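Local coordinates for succinoglycan biosynthesis protein (Bacillus cereus ATCC 14579, PDB 3B55) that binds a calcium ion and, as an erythromycin esterase-like family member of unestablished reaction, may take part in succinoglycan biosynthesis, at residues I339-K351 / P359-Y373. The protein carries 1 engineered substitution. Numbering follows the deposited sequence.
Sequences IGTSVYEGQYNVK and PYGTLKSDDPNSYNY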
loop_
_atom_site.group_PDB
_atom_site.type_symbol
_atom_site.label_atom_id
_atom_site.label_comp_id
_atom_site.label_asym_id
_atom_site.label_seq_id
_atom_site.Cartn_x
_atom_site.Cartn_y
_atom_site.Cartn_z
ATOM N N ILE A 339 3.553 -2.487 10.388
ATOM C CA ILE A 339 4.793 -3.236 10.282
ATOM C C ILE A 339 5.634 -2.644 9.162
ATOM O O ILE A 339 5.157 -2.484 8.041
ATOM C CB ILE A 339 4.531 -4.714 9.955
ATOM C CG1 ILE A 339 3.738 -5.360 11.092
ATOM C CG2 ILE A 339 5.854 -5.440 9.748
ATOM C CD1 ILE A 339 3.312 -6.785 10.820
ATOM N N GLY A 340 6.883 -2.310 9.466
ATOM C CA GLY A 340 7.747 -1.748 8.444
ATOM C C GLY A 340 8.958 -2.629 8.225
ATOM O O GLY A 340 9.333 -3.392 9.110
ATOM N N THR A 341 9.557 -2.542 7.040
ATOM C CA THR A 341 10.753 -3.327 6.731
ATOM C C THR A 341 11.930 -2.375 6.656
ATOM O O THR A 341 11.754 -1.187 6.373
ATOM C CB THR A 341 10.633 -4.085 5.382
ATOM O OG1 THR A 341 10.066 -3.228 4.382
ATOM C CG2 THR A 341 9.768 -5.329 5.551
ATOM N N SER A 342 13.125 -2.884 6.932
ATOM C CA SER A 342 14.310 -2.049 6.888
ATOM C C SER A 342 15.479 -2.829 6.303
ATOM O O SER A 342 15.548 -4.055 6.409
ATOM C CB SER A 342 14.642 -1.537 8.288
ATOM O OG SER A 342 15.544 -0.444 8.224
ATOM N N VAL A 343 16.406 -2.109 5.691
ATOM C CA VAL A 343 17.538 -2.746 5.052
ATOM C C VAL A 343 18.873 -2.274 5.605
ATOM O O VAL A 343 18.923 -1.459 6.525
ATOM C CB VAL A 343 17.491 -2.476 3.543
ATOM C CG1 VAL A 343 16.260 -3.142 2.937
ATOM C CG2 VAL A 343 17.448 -0.973 3.293
ATOM N N TYR A 344 19.951 -2.790 5.023
ATOM C CA TYR A 344 21.301 -2.437 5.436
ATOM C C TYR A 344 22.275 -2.407 4.253
ATOM O O TYR A 344 22.748 -1.344 3.857
ATOM C CB TYR A 344 21.784 -3.421 6.505
ATOM C CG TYR A 344 23.181 -3.143 7.006
ATOM C CD1 TYR A 344 23.555 -1.862 7.412
ATOM C CD2 TYR A 344 24.135 -4.159 7.066
ATOM C CE1 TYR A 344 24.844 -1.596 7.860
ATOM C CE2 TYR A 344 25.430 -3.906 7.516
ATOM C CZ TYR A 344 25.777 -2.624 7.912
ATOM O OH TYR A 344 27.054 -2.371 8.358
ATOM N N GLU A 345 22.568 -3.570 3.681
ATOM C CA GLU A 345 23.484 -3.629 2.548
ATOM C C GLU A 345 22.835 -4.316 1.352
ATOM O O GLU A 345 21.856 -5.056 1.501
ATOM C CB GLU A 345 24.769 -4.376 2.925
ATOM C CG GLU A 345 25.566 -3.747 4.065
ATOM C CD GLU A 345 26.833 -4.530 4.402
ATOM O OE1 GLU A 345 26.754 -5.773 4.503
ATOM O OE2 GLU A 345 27.899 -3.899 4.578
ATOM N N GLY A 346 23.377 -4.058 0.163
ATOM C CA GLY A 346 22.834 -4.676 -1.033
ATOM C C GLY A 346 22.491 -3.721 -2.159
ATOM O O GLY A 346 22.814 -2.534 -2.108
ATOM N N GLN A 347 21.829 -4.257 -3.182
ATOM C CA GLN A 347 21.422 -3.476 -4.338
ATOM C C GLN A 347 19.929 -3.622 -4.583
ATOM O O GLN A 347 19.320 -4.620 -4.196
ATOM C CB GLN A 347 22.203 -3.921 -5.575
ATOM C CG GLN A 347 23.707 -3.870 -5.373
ATOM C CD GLN A 347 24.476 -4.266 -6.611
ATOM O OE1 GLN A 347 24.604 -3.485 -7.556
ATOM N NE2 GLN A 347 24.982 -5.496 -6.620
ATOM N N TYR A 348 19.343 -2.625 -5.233
ATOM C CA TYR A 348 17.917 -2.635 -5.505
ATOM C C TYR A 348 17.613 -1.902 -6.799
ATOM O O TYR A 348 18.454 -1.160 -7.312
ATOM C CB TYR A 348 17.168 -1.951 -4.362
ATOM C CG TYR A 348 17.710 -0.575 -4.015
ATOM C CD1 TYR A 348 18.825 -0.430 -3.186
ATOM C CD2 TYR A 348 17.129 0.581 -4.540
ATOM C CE1 TYR A 348 19.348 0.830 -2.887
ATOM C CE2 TYR A 348 17.643 1.844 -4.245
ATOM C CZ TYR A 348 18.751 1.958 -3.425
ATOM O OH TYR A 348 19.281 3.191 -3.158
ATOM N N ASN A 349 16.410 -2.120 -7.327
ATOM C CA ASN A 349 15.991 -1.451 -8.548
ATOM C C ASN A 349 15.504 -0.049 -8.201
ATOM O O ASN A 349 14.828 0.163 -7.184
ATOM C CB ASN A 349 14.850 -2.201 -9.239
ATOM C CG ASN A 349 15.315 -3.459 -9.943
ATOM O OD1 ASN A 349 16.316 -3.450 -10.658
ATOM N ND2 ASN A 349 14.582 -4.548 -9.754
ATOM N N VAL A 350 15.855 0.904 -9.052
ATOM C CA VAL A 350 15.452 2.288 -8.870
ATOM C C VAL A 350 15.604 2.964 -10.226
ATOM O O VAL A 350 16.362 2.483 -11.069
ATOM C CB VAL A 350 16.352 3.002 -7.838
ATOM C CG1 VAL A 350 17.793 3.092 -8.359
ATOM C CG2 VAL A 350 15.806 4.383 -7.542
ATOM N N LYS A 351 14.872 4.050 -10.451
ATOM C CA LYS A 351 14.984 4.774 -11.713
ATOM C C LYS A 351 16.267 5.607 -11.682
ATOM O O LYS A 351 16.514 6.336 -10.723
ATOM C CB LYS A 351 13.771 5.679 -11.926
ATOM C CG LYS A 351 12.501 4.915 -12.291
ATOM C CD LYS A 351 11.356 5.865 -12.600
ATOM C CE LYS A 351 10.118 5.112 -13.061
ATOM N NZ LYS A 351 8.908 5.988 -13.104
ATOM N N PRO A 359 18.651 -2.031 -11.827
ATOM C CA PRO A 359 19.470 -2.320 -10.644
ATOM C C PRO A 359 20.582 -1.298 -10.430
ATOM O O PRO A 359 21.756 -1.659 -10.368
ATOM C CB PRO A 359 20.024 -3.699 -10.951
ATOM C CG PRO A 359 20.252 -3.607 -12.446
ATOM C CD PRO A 359 18.972 -2.962 -12.927
ATOM N N TYR A 360 20.205 -0.029 -10.288
ATOM C CA TYR A 360 21.179 1.042 -10.106
ATOM C C TYR A 360 21.283 1.532 -8.675
ATOM O O TYR A 360 22.006 2.479 -8.386
ATOM C CB TYR A 360 20.822 2.217 -11.023
ATOM C CG TYR A 360 20.460 1.776 -12.423
ATOM C CD1 TYR A 360 19.189 2.007 -12.941
ATOM C CD2 TYR A 360 21.376 1.077 -13.209
ATOM C CE1 TYR A 360 18.830 1.542 -14.215
ATOM C CE2 TYR A 360 21.037 0.616 -14.478
ATOM C CZ TYR A 360 19.761 0.845 -14.974
ATOM O OH TYR A 360 19.419 0.351 -16.211
ATOM N N GLY A 361 20.560 0.882 -7.774
ATOM C CA GLY A 361 20.600 1.298 -6.390
ATOM C C GLY A 361 21.585 0.487 -5.580
ATOM O O GLY A 361 21.634 -0.737 -5.688
ATOM N N THR A 362 22.389 1.175 -4.775
ATOM C CA THR A 362 23.359 0.506 -3.919
ATOM C C THR A 362 23.211 1.101 -2.532
ATOM O O THR A 362 23.269 2.317 -2.360
ATOM C CB THR A 362 24.794 0.733 -4.395
ATOM O OG1 THR A 362 24.895 0.400 -5.782
ATOM C CG2 THR A 362 25.758 -0.144 -3.600
ATOM N N LEU A 363 23.005 0.246 -1.542
ATOM C CA LEU A 363 22.849 0.725 -0.175
ATOM C C LEU A 363 24.177 1.178 0.416
ATOM O O LEU A 363 25.191 0.497 0.261
ATOM C CB LEU A 363 22.235 -0.374 0.697
ATOM C CG LEU A 363 20.760 -0.668 0.422
ATOM C CD1 LEU A 363 20.295 -1.865 1.240
ATOM C CD2 LEU A 363 19.943 0.569 0.764
ATOM N N LYS A 364 24.156 2.341 1.068
ATOM C CA LYS A 364 25.338 2.905 1.722
ATOM C C LYS A 364 24.957 3.312 3.143
ATOM O O LYS A 364 24.684 4.483 3.408
ATOM C CB LYS A 364 25.855 4.149 0.989
ATOM C CG LYS A 364 26.198 3.947 -0.470
ATOM C CD LYS A 364 27.085 5.074 -1.000
ATOM C CE LYS A 364 28.487 5.047 -0.385
ATOM N NZ LYS A 364 28.564 5.605 0.995
ATOM N N SER A 365 24.917 2.342 4.048
ATOM C CA SER A 365 24.574 2.620 5.435
ATOM C C SER A 365 25.876 2.895 6.172
ATOM O O SER A 365 26.289 2.140 7.049
ATOM C CB SER A 365 23.859 1.425 6.050
ATOM O OG SER A 365 22.777 1.027 5.233
ATOM N N ASP A 366 26.512 3.993 5.788
ATOM C CA ASP A 366 27.782 4.445 6.345
ATOM C C ASP A 366 27.620 5.167 7.685
ATOM O O ASP A 366 28.478 5.070 8.561
ATOM C CB ASP A 366 28.446 5.400 5.349
ATOM C CG ASP A 366 27.578 6.625 5.045
ATOM O OD1 ASP A 366 26.386 6.454 4.700
ATOM O OD2 ASP A 366 28.084 7.766 5.143
ATOM N N ASP A 367 26.522 5.900 7.831
ATOM C CA ASP A 367 26.253 6.662 9.042
ATOM C C ASP A 367 25.912 5.809 10.255
ATOM O O ASP A 367 24.888 5.129 10.279
ATOM C CB ASP A 367 25.119 7.653 8.781
ATOM C CG ASP A 367 24.871 8.574 9.957
ATOM O OD1 ASP A 367 25.601 8.462 10.970
ATOM O OD2 ASP A 367 23.951 9.416 9.868
ATOM N N PRO A 368 26.776 5.836 11.288
ATOM C CA PRO A 368 26.549 5.058 12.509
ATOM C C PRO A 368 25.392 5.544 13.389
ATOM O O PRO A 368 25.107 4.938 14.422
ATOM C CB PRO A 368 27.899 5.136 13.225
ATOM C CG PRO A 368 28.472 6.420 12.738
ATOM C CD PRO A 368 28.150 6.367 11.273
ATOM N N ASN A 369 24.734 6.632 12.996
ATOM C CA ASN A 369 23.606 7.147 13.772
ATOM C C ASN A 369 22.286 6.782 13.117
ATOM O O ASN A 369 21.219 7.059 13.663
ATOM C CB ASN A 369 23.663 8.667 13.900
ATOM C CG ASN A 369 24.912 9.144 14.581
ATOM O OD1 ASN A 369 25.266 8.668 15.660
ATOM N ND2 ASN A 369 25.592 10.100 13.958
ATOM N N SER A 370 22.352 6.169 11.942
ATOM C CA SER A 370 21.133 5.795 11.250
ATOM C C SER A 370 20.602 4.456 11.747
ATOM O O SER A 370 21.364 3.607 12.224
ATOM C CB SER A 370 21.375 5.735 9.738
ATOM O OG SER A 370 22.166 4.624 9.359
ATOM N N TYR A 371 19.288 4.289 11.654
ATOM C CA TYR A 371 18.631 3.057 12.052
ATOM C C TYR A 371 19.156 1.882 11.235
ATOM O O TYR A 371 19.241 0.760 11.738
ATOM C CB TYR A 371 17.124 3.187 11.845
ATOM C CG TYR A 371 16.454 4.121 12.825
ATOM C CD1 TYR A 371 16.323 3.770 14.168
ATOM C CD2 TYR A 371 15.915 5.338 12.407
ATOM C CE1 TYR A 371 15.662 4.595 15.063
ATOM C CE2 TYR A 371 15.263 6.173 13.293
ATOM C CZ TYR A 371 15.132 5.795 14.619
ATOM O OH TYR A 371 14.431 6.597 15.492
ATOM N N ASN A 372 19.500 2.146 9.977
ATOM C CA ASN A 372 20.019 1.119 9.069
ATOM C C ASN A 372 21.320 0.508 9.596
ATOM O O ASN A 372 21.449 -0.715 9.719
ATOM C CB ASN A 372 20.260 1.734 7.689
ATOM C CG ASN A 372 18.975 2.188 7.027
ATOM O OD1 ASN A 372 18.287 1.401 6.380
ATOM N ND2 ASN A 372 18.634 3.461 7.202
ATOM N N TYR A 373 22.280 1.368 9.906
ATOM C CA TYR A 373 23.569 0.917 10.422
ATOM C C TYR A 373 23.383 0.165 11.736
ATOM O O TYR A 373 23.902 -0.936 11.917
ATOM C CB TYR A 373 24.483 2.113 10.681
ATOM C CG TYR A 373 25.856 1.724 11.182
ATOM C CD1 TYR A 373 26.874 1.401 10.287
ATOM C CD2 TYR A 373 26.130 1.643 12.553
ATOM C CE1 TYR A 373 28.126 1.003 10.732
ATOM C CE2 TYR A 373 27.390 1.247 13.014
ATOM C CZ TYR A 373 28.382 0.926 12.089
ATOM O OH TYR A 373 29.623 0.508 12.507
HETATM O O HOH W 1 25.432 -0.242 3.198
HETATM O O HOH W 2 27.948 -0.196 7.197
HETATM O O HOH W 3 25.562 -2.209 0.173
HETATM O O HOH W 4 23.376 -1.434 -7.948
#
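With chi1 at 52°, Tyr348 holds its CG between its own backbone N and carbonyl carbon, which swings the ring across to the neighbouring strand and lays one face on Gly361. The CA of Gly361 stands over the middle of that ring, 3.6 Å from the Tyr348 centroid, in a CH-pi contact; the bare CA of Gly361 lets the strand sit directly on the ring face. Leu363 has CG anti to its carbonyl carbon and an extended chi2 (174°), and its two methyls part company: CD2 reaches Tyr348 CE1, while CD1 packs 3.6 Å from Val343 CG2, the two side chains crossing at about a right angle. Phe405 adjoins this cluster, meeting the Tyr348 ring edge-to-face and touching Val343 and Leu363.

The framework beneath is a beta hairpin, strands 346-351 and 357-362, that leaves the central mixed sheet where the chain turns a corner at Glu345. Tyr348 and Gly361 form an antiparallel hydrogen-bonded pair, each N bound to the other's O at 3.0 Å. Gly346 O then takes a nearly straight bond from Leu363 N (2.8 Å, 178°), and Gly346 itself has backbone angles that suit a residue without a side chain.

Just before the corner, Tyr344 O accepts from the hydroxyl of Ser365, 2.7 Å from OG, in the carbonyl plane and on a lone pair. A water also donates to Tyr344 O and accepts from Ser365 N; a second water joins Tyr344 OH to Ser365 O. Tyr344 CD1 touches Ser365 CB at 3.6 Å, and its CE1 reaches Tyr373 CA, in the helix that begins at Tyr371. At the hairpin's far end Asn349 OD1 sits against the ring of Pro359, while its ND2 bonds to Ser439 and the side chain lies about 7 Å from that of the calcium ligand His85.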